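Local coordinates for protein SusD homolog (Bacteroides thetaiotaomicron VPI-5482, PDB 3IV0) that probably binds sugars at the outer membrane as a SusD-family lipoprotein, although its exact ligand is not known, at residues I212-V217 with L433-K438; I268-N273 with N281-D286; G17-A22 with E117-R122. All coordinates share one frame; numbering follows the deposited sequence.

Contact 1. Residues I212-V217 with L433-K438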
# COMPACT_ATOMS: atom_id res chain seq x y z
N ILE A 212 -0.91 4.64 -9.93
CA ILE A 212 -2.04 4.49 -10.86
C ILE A 212 -1.51 4.35 -12.29
O ILE A 212 -1.94 3.45 -13.03
CB ILE A 212 -3.03 5.65 -10.73
CG1 ILE A 212 -3.78 5.61 -9.40
CG2 ILE A 212 -4.05 5.63 -11.89
CD1 ILE A 212 -4.55 6.89 -9.11
N ASN A 213 -0.57 5.20 -12.68
CA ASN A 213 0.05 5.08 -14.00
C ASN A 213 0.65 3.69 -14.21
O ASN A 213 0.54 3.11 -15.28
CB ASN A 213 1.12 6.13 -14.18
CG ASN A 213 0.56 7.44 -14.70
OD1 ASN A 213 0.13 7.53 -15.87
ND2 ASN A 213 0.53 8.46 -13.85
N LEU A 214 1.33 3.15 -13.21
CA LEU A 214 2.00 1.86 -13.36
C LEU A 214 1.02 0.70 -13.44
O LEU A 214 1.28 -0.31 -14.11
CB LEU A 214 3.06 1.67 -12.28
CG LEU A 214 4.24 2.65 -12.45
CD1 LEU A 214 5.09 2.65 -11.19
CD2 LEU A 214 5.11 2.24 -13.66
N TRP A 215 -0.16 0.84 -12.85
CA TRP A 215 -1.23 -0.14 -13.02
C TRP A 215 -1.78 -0.01 -14.44
O TRP A 215 -2.10 -1.02 -15.08
CB TRP A 215 -2.33 -0.03 -11.93
CG TRP A 215 -1.95 -0.80 -10.75
CD1 TRP A 215 -0.98 -0.49 -9.86
CD2 TRP A 215 -2.50 -2.05 -10.34
NE1 TRP A 215 -0.85 -1.50 -8.93
CE2 TRP A 215 -1.79 -2.46 -9.20
CE3 TRP A 215 -3.52 -2.87 -10.83
CZ2 TRP A 215 -2.07 -3.68 -8.56
CZ3 TRP A 215 -3.80 -4.05 -10.19
CH2 TRP A 215 -3.09 -4.45 -9.07
N LEU A 216 -1.90 1.19 -14.95
CA LEU A 216 -2.36 1.40 -16.35
C LEU A 216 -1.36 0.83 -17.36
O LEU A 216 -1.75 0.36 -18.43
CB LEU A 216 -2.63 2.89 -16.60
CG LEU A 216 -3.96 3.35 -15.98
CD1 LEU A 216 -4.04 4.86 -15.87
CD2 LEU A 216 -5.15 2.86 -16.80
N VAL A 217 -0.09 0.81 -17.03
CA VAL A 217 0.91 0.17 -17.90
C VAL A 217 0.54 -1.29 -18.15
O VAL A 217 0.66 -1.77 -19.27
CB VAL A 217 2.33 0.24 -17.25
CG1 VAL A 217 3.29 -0.81 -17.90
CG2 VAL A 217 2.88 1.64 -17.40
N LEU A 433 3.83 -7.52 -8.11
CA LEU A 433 3.82 -8.66 -9.00
C LEU A 433 2.72 -8.57 -10.02
O LEU A 433 2.90 -8.96 -11.19
CB LEU A 433 3.69 -9.96 -8.21
CG LEU A 433 4.89 -10.39 -7.38
CD1 LEU A 433 4.48 -11.64 -6.59
CD2 LEU A 433 6.08 -10.72 -8.25
N VAL A 434 1.52 -8.13 -9.61
CA VAL A 434 0.43 -8.05 -10.56
C VAL A 434 0.68 -6.99 -11.64
O VAL A 434 0.53 -7.27 -12.83
CB VAL A 434 -0.92 -7.80 -9.84
CG1 VAL A 434 -2.04 -7.45 -10.83
CG2 VAL A 434 -1.30 -9.01 -8.96
N ARG A 435 1.07 -5.78 -11.23
CA ARG A 435 1.16 -4.69 -12.19
C ARG A 435 2.35 -4.86 -13.13
O ARG A 435 2.40 -4.21 -14.14
CB ARG A 435 1.25 -3.32 -11.48
CG ARG A 435 2.52 -3.16 -10.68
CD ARG A 435 2.62 -1.81 -9.98
NE ARG A 435 3.90 -1.66 -9.31
CZ ARG A 435 5.05 -1.41 -9.93
NH1 ARG A 435 5.09 -1.28 -11.23
NH2 ARG A 435 6.15 -1.28 -9.23
N THR A 436 3.31 -5.69 -12.76
CA THR A 436 4.47 -5.96 -13.64
C THR A 436 4.25 -7.24 -14.43
O THR A 436 5.10 -7.59 -15.28
CB THR A 436 5.78 -6.10 -12.82
OG1 THR A 436 5.63 -7.21 -11.91
CG2 THR A 436 6.14 -4.80 -12.11
N GLY A 437 3.19 -8.00 -14.18
CA GLY A 437 3.02 -9.30 -14.83
C GLY A 437 3.93 -10.38 -14.25
O GLY A 437 3.94 -11.53 -14.71
N LYS A 438 4.67 -10.08 -13.22
CA LYS A 438 5.61 -11.03 -12.68
C LYS A 438 4.93 -12.09 -11.83
O LYS A 438 5.55 -13.08 -11.48
CB LYS A 438 6.75 -10.33 -11.93
CG LYS A 438 7.73 -9.67 -12.88
CD LYS A 438 8.75 -8.82 -12.18
CE LYS A 438 9.95 -8.53 -13.06
NZ LYS A 438 9.73 -7.52 -14.12
O HOH W 1 3.65 -1.71 -13.86
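Arg435 lies against two neighbouring side chains of helix 202-219, its aliphatic part on Trp215 and its charged end on Leu214. The CB of Arg435 sits over one face of the indole, 3.8 Å from the centroid of the five-membered ring of Trp215 and only 10° off the normal, a CH-pi contact. Farther along, Arg435 CD comes within 3.6 Å of Trp215 NE1. At the far end of the indole, Trp215 CH2 meets Val434 CG1 at 3.6 Å. Because Arg435 CG lies between the backbone N and the carbonyl carbon (chi1 65°) and the chain then runs extended to NE, the guanidinium reaches alongside Leu214, whose CD1 sits over one face, near its rim, 3.9 Å above the plane. A water at the guanidinium edge accepts from Arg435 NH1 and donates to the carbonyl oxygens Leu214 O and Arg435 O, the latter at 2.8 Å. Outside the pair, Glu376 and Asp432 form salt bridges with Arg435, and Phe136 meets the Trp215 ring edge-to-face. Two helices far apart in sequence are thus joined by hydrophobic contact and one shared water, while the buried arginine charge is probably offset, at least in part, by these two acids, with the like charge of Arg419 close by.

Contact 2. Residues I268-N273 with N281-D286. With EDO (1,2-ethanediol), chain F.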
# COMPACT_ATOMS: atom_id res chain seq x y z
N ILE A 268 -1.26 5.64 7.21
CA ILE A 268 -2.50 5.44 7.94
C ILE A 268 -2.16 5.55 9.41
O ILE A 268 -1.26 4.88 9.90
CB ILE A 268 -3.10 4.05 7.63
CG1 ILE A 268 -3.41 3.87 6.13
CG2 ILE A 268 -4.41 3.82 8.42
CD1 ILE A 268 -3.54 2.41 5.64
N ALA A 269 -2.87 6.41 10.15
CA ALA A 269 -2.51 6.73 11.51
C ALA A 269 -2.92 5.64 12.49
O ALA A 269 -4.05 5.16 12.47
CB ALA A 269 -3.22 8.06 11.92
N GLN A 270 -1.98 5.25 13.34
CA GLN A 270 -2.28 4.49 14.55
C GLN A 270 -1.99 5.39 15.74
O GLN A 270 -1.02 6.14 15.74
CB GLN A 270 -1.43 3.21 14.66
CG GLN A 270 -2.17 2.08 15.34
CD GLN A 270 -1.39 0.81 15.53
OE1 GLN A 270 -0.17 0.72 15.25
NE2 GLN A 270 -2.07 -0.19 15.99
N ASN A 271 -2.84 5.30 16.73
CA ASN A 271 -2.62 6.05 17.97
C ASN A 271 -3.21 5.25 19.13
O ASN A 271 -4.39 5.38 19.47
CB ASN A 271 -3.18 7.46 17.85
CG ASN A 271 -2.71 8.36 18.97
OD1 ASN A 271 -2.45 7.87 20.06
ND2 ASN A 271 -2.57 9.65 18.69
N ILE A 272 -2.36 4.38 19.69
CA ILE A 272 -2.70 3.55 20.84
C ILE A 272 -3.31 4.34 21.98
O ILE A 272 -4.29 3.92 22.57
CB ILE A 272 -1.45 2.86 21.41
CG1 ILE A 272 -1.12 1.60 20.64
CG2 ILE A 272 -1.65 2.51 22.89
CD1 ILE A 272 0.04 0.84 21.28
N ASN A 273 -2.72 5.49 22.28
CA ASN A 273 -3.19 6.30 23.41
C ASN A 273 -4.59 6.85 23.20
O ASN A 273 -5.28 7.17 24.18
CB ASN A 273 -2.23 7.48 23.65
N ASN A 281 -3.84 -8.70 13.67
CA ASN A 281 -3.64 -9.54 12.48
C ASN A 281 -3.49 -8.71 11.20
O ASN A 281 -3.08 -9.21 10.17
CB ASN A 281 -4.80 -10.54 12.37
CG ASN A 281 -4.55 -11.69 11.43
OD1 ASN A 281 -3.43 -12.25 11.29
ND2 ASN A 281 -5.61 -12.09 10.79
N ALA A 282 -3.86 -7.44 11.27
CA ALA A 282 -3.68 -6.50 10.16
C ALA A 282 -2.27 -5.93 10.04
O ALA A 282 -1.89 -5.37 9.00
CB ALA A 282 -4.65 -5.32 10.29
N LYS A 283 -1.50 -6.03 11.13
CA LYS A 283 -0.16 -5.48 11.19
C LYS A 283 0.83 -6.58 10.83
O LYS A 283 1.02 -7.54 11.60
CB LYS A 283 0.13 -4.92 12.57
CG LYS A 283 -0.74 -3.70 12.87
CD LYS A 283 -0.43 -3.07 14.21
CE LYS A 283 -1.19 -3.73 15.32
NZ LYS A 283 -1.14 -2.91 16.59
N PHE A 284 1.50 -6.42 9.70
CA PHE A 284 2.48 -7.40 9.27
C PHE A 284 3.44 -7.75 10.39
O PHE A 284 3.70 -8.96 10.67
CB PHE A 284 3.26 -6.81 8.08
CG PHE A 284 4.40 -7.66 7.57
CD1 PHE A 284 4.15 -8.66 6.65
CD2 PHE A 284 5.70 -7.46 7.99
CE1 PHE A 284 5.17 -9.44 6.14
CE2 PHE A 284 6.73 -8.25 7.47
CZ PHE A 284 6.43 -9.25 6.56
N SER A 285 3.95 -6.75 11.06
CA SER A 285 4.91 -6.97 12.13
C SER A 285 4.38 -7.99 13.18
O SER A 285 5.14 -8.85 13.66
CB SER A 285 5.28 -5.64 12.79
OG SER A 285 6.37 -5.81 13.69
N ASP A 286 3.10 -7.87 13.55
CA ASP A 286 2.53 -8.75 14.57
C ASP A 286 2.30 -10.15 14.08
O ASP A 286 2.02 -11.04 14.88
CB ASP A 286 1.27 -8.14 15.19
CG ASP A 286 1.58 -7.01 16.16
OD1 ASP A 286 2.69 -6.97 16.74
OD2 ASP A 286 0.68 -6.17 16.43
C1 EDO F . -0.62 -11.17 16.09
O1 EDO F . 0.17 -11.98 16.92
C2 EDO F . -1.42 -11.83 14.97
O2 EDO F . -0.84 -13.05 14.55
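Gln270 and Lys283 meet inside a connection made of loop and short 3-10 turns, which leads from strand 264-268 to helix 284-287 in this helix-rich SusD-family fold. The two side chains come from opposite directions and bridge backbones that stay well apart, with the CA atoms of Gln270 and Lys283 10.7 Å from each other.

The direct contact is between side-chain ends. The chain of Gln270 is extended beyond CG, whereas that of Lys283 bends at chi3 (-86°), which turns its outer part toward the glutamine amide. Which end of the Gln270 amide is oxygen is uncertain; the atom built as NE2 lies 2.9 Å from Lys283 NZ.

Two further polar partners of the ammonium are a threonine and an aspartate. Lys283 NZ is hydrogen-bonded to Thr356 OG1 and lies 3.7 Å from Asp286 OD2, a long salt bridge. Asp286 is itself held by Thr356 and Ser357, its OD2 by the former and its OD1 by the latter, so lysine and aspartate share the threonine hydroxyl. This arrangement would probably steady the buried ammonium as well as the carboxylate.

The backbone is also tied down: Asp286 N donates weakly to Lys283 O, and Gln270 N is hydrogen-bonded to the side-chain oxygen Asn361 OD1. A molecule of 1,2-ethanediol, probably left from crystallisation, also reaches the second segment, where its O1 donates a weak hydrogen bond of 2.9 Å to Asp286 O.

Contact 3. Residues G17-A22 with E117-R122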
# COMPACT_ATOMS: atom_id res chain seq x y z
N GLY A 17 -22.78 25.08 9.43
CA GLY A 17 -21.57 24.55 10.06
C GLY A 17 -20.41 25.52 10.04
O GLY A 17 -20.57 26.73 9.91
N ASN A 18 -19.20 24.97 10.13
CA ASN A 18 -18.00 25.76 10.30
C ASN A 18 -16.80 24.89 9.96
O ASN A 18 -16.98 23.70 9.73
CB ASN A 18 -17.89 26.24 11.76
CG ASN A 18 -18.05 25.11 12.76
OD1 ASN A 18 -17.34 24.09 12.71
ND2 ASN A 18 -18.98 25.27 13.69
N GLU A 19 -15.61 25.48 9.89
CA GLU A 19 -14.37 24.75 9.57
C GLU A 19 -14.16 23.53 10.44
O GLU A 19 -13.71 22.49 9.96
CB GLU A 19 -13.13 25.66 9.67
CG GLU A 19 -11.77 24.95 9.46
CD GLU A 19 -10.55 25.88 9.56
OE1 GLU A 19 -10.68 27.10 9.25
OE2 GLU A 19 -9.45 25.38 9.93
N THR A 20 -14.41 23.66 11.73
CA THR A 20 -14.16 22.57 12.66
C THR A 20 -15.01 21.35 12.33
O THR A 20 -14.50 20.20 12.29
CB THR A 20 -14.44 23.06 14.11
OG1 THR A 20 -13.51 24.12 14.40
CG2 THR A 20 -14.24 21.94 15.10
N ASN A 21 -16.28 21.55 12.02
CA ASN A 21 -17.15 20.44 11.69
C ASN A 21 -16.82 19.86 10.31
O ASN A 21 -16.87 18.64 10.11
CB ASN A 21 -18.60 20.89 11.79
CG ASN A 21 -18.98 21.26 13.20
OD1 ASN A 21 -18.19 21.08 14.14
ND2 ASN A 21 -20.18 21.79 13.37
N ALA A 22 -16.46 20.72 9.38
CA ALA A 22 -16.04 20.24 8.07
C ALA A 22 -14.77 19.39 8.21
O ALA A 22 -14.67 18.34 7.55
CB ALA A 22 -15.82 21.39 7.08
N GLU A 117 -10.80 30.13 3.16
CA GLU A 117 -10.85 29.56 1.83
C GLU A 117 -9.66 28.66 1.51
O GLU A 117 -9.80 27.76 0.68
CB GLU A 117 -10.98 30.66 0.77
CG GLU A 117 -12.31 31.40 0.85
CD GLU A 117 -13.52 30.53 0.50
OE1 GLU A 117 -13.36 29.38 0.07
OE2 GLU A 117 -14.66 31.02 0.66
N LEU A 118 -8.51 28.89 2.14
CA LEU A 118 -7.38 27.99 1.96
C LEU A 118 -7.74 26.65 2.56
O LEU A 118 -7.50 25.60 1.92
CB LEU A 118 -6.11 28.55 2.60
CG LEU A 118 -4.86 27.66 2.49
CD1 LEU A 118 -4.50 27.38 1.04
CD2 LEU A 118 -3.69 28.31 3.25
N LYS A 119 -8.33 26.65 3.75
CA LYS A 119 -8.74 25.40 4.36
C LYS A 119 -9.83 24.72 3.55
O LYS A 119 -9.83 23.50 3.41
CB LYS A 119 -9.18 25.59 5.82
CG LYS A 119 -8.03 25.96 6.77
CD LYS A 119 -6.88 24.97 6.73
CE LYS A 119 -5.99 25.12 7.96
NZ LYS A 119 -6.67 24.68 9.20
N ARG A 120 -10.78 25.48 3.01
CA ARG A 120 -11.82 24.88 2.18
C ARG A 120 -11.21 24.17 0.97
O ARG A 120 -11.57 23.01 0.68
CB ARG A 120 -12.85 25.94 1.73
CG ARG A 120 -13.90 25.38 0.81
CD ARG A 120 -15.29 25.93 0.92
NE ARG A 120 -15.38 27.36 1.19
CZ ARG A 120 -16.38 27.89 1.86
NH1 ARG A 120 -17.34 27.11 2.34
NH2 ARG A 120 -16.40 29.19 2.11
N SER A 121 -10.26 24.81 0.31
CA SER A 121 -9.57 24.22 -0.83
C SER A 121 -8.76 23.00 -0.40
O SER A 121 -8.74 21.99 -1.13
CB SER A 121 -8.63 25.21 -1.50
OG SER A 121 -9.38 26.30 -2.04
N ARG A 122 -8.10 23.07 0.74
CA ARG A 122 -7.32 21.94 1.22
C ARG A 122 -8.21 20.75 1.51
O ARG A 122 -7.86 19.62 1.13
CB ARG A 122 -6.56 22.35 2.47
CG ARG A 122 -5.73 21.21 3.07
CD ARG A 122 -4.83 21.66 4.18
NE ARG A 122 -3.92 22.65 3.68
CZ ARG A 122 -3.13 23.41 4.40
NH1 ARG A 122 -3.12 23.28 5.72
NH2 ARG A 122 -2.35 24.30 3.80
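The first turn of helix 19-39 faces the first turn of helix 117-142 across a gap of 7.7 Å between the CA atoms of Glu19 and Lys119. Those two residues make the contact. Glu19 extends fully, with CG anti to the backbone N (chi1 175°), and carries its carboxylate across to the lysine. Lys119 instead folds at chi2 and chi4, curling its ammonium back to the acid: NZ donates to Glu19 OE2 at 3.0 Å, a salt bridge in which the ammonium meets OE2 on its syn side, 30° out of the carboxylate plane. The same oxygen lies 3.5 Å from Lys119 CG, so the carboxylate rests along the lysine's methylenes as well as on its charge.

Asn18 is the N-cap of helix 19-39, its OD1 accepting from Asn21 N at 2.8 Å. At the start of helix 117-142, Lys119 N is hydrogen-bonded to Asp116 OD1. In 117-122, Arg120 NE and NH2 form a side-on salt bridge with Glu117, one nitrogen to each oxygen; the carboxylate is tilted, its oxygens met from above its plane. The Glu19-Lys119 bridge links two helix starts, and its partly exposed position suggests that solvent would moderate the strength of this single ionic link.

Overall arrangement
The three contacts illustrate how a chain with far more helix than strand is tied together in the interior and at the surface. Contacts 1 and 2 are buried, their centres about 14 Å from the centre of the chain, on opposite sides of it and 27 Å from each other. Contact 3 lies at the surface, its centre about 28 Å from that of the chain. Along the chain, contact 3 closes before the others open, whereas contact 2 is nested in the loop closed by contact 1. None touches another: nearest atoms are about 13 Å apart for contacts 1 and 2, about 16 Å for contacts 2 and 3 and about 17 Å for contacts 1 and 3. Helix 19-39 nevertheless relates contacts 2 and 3, starting at contact 3 and packing farther along on Ile268.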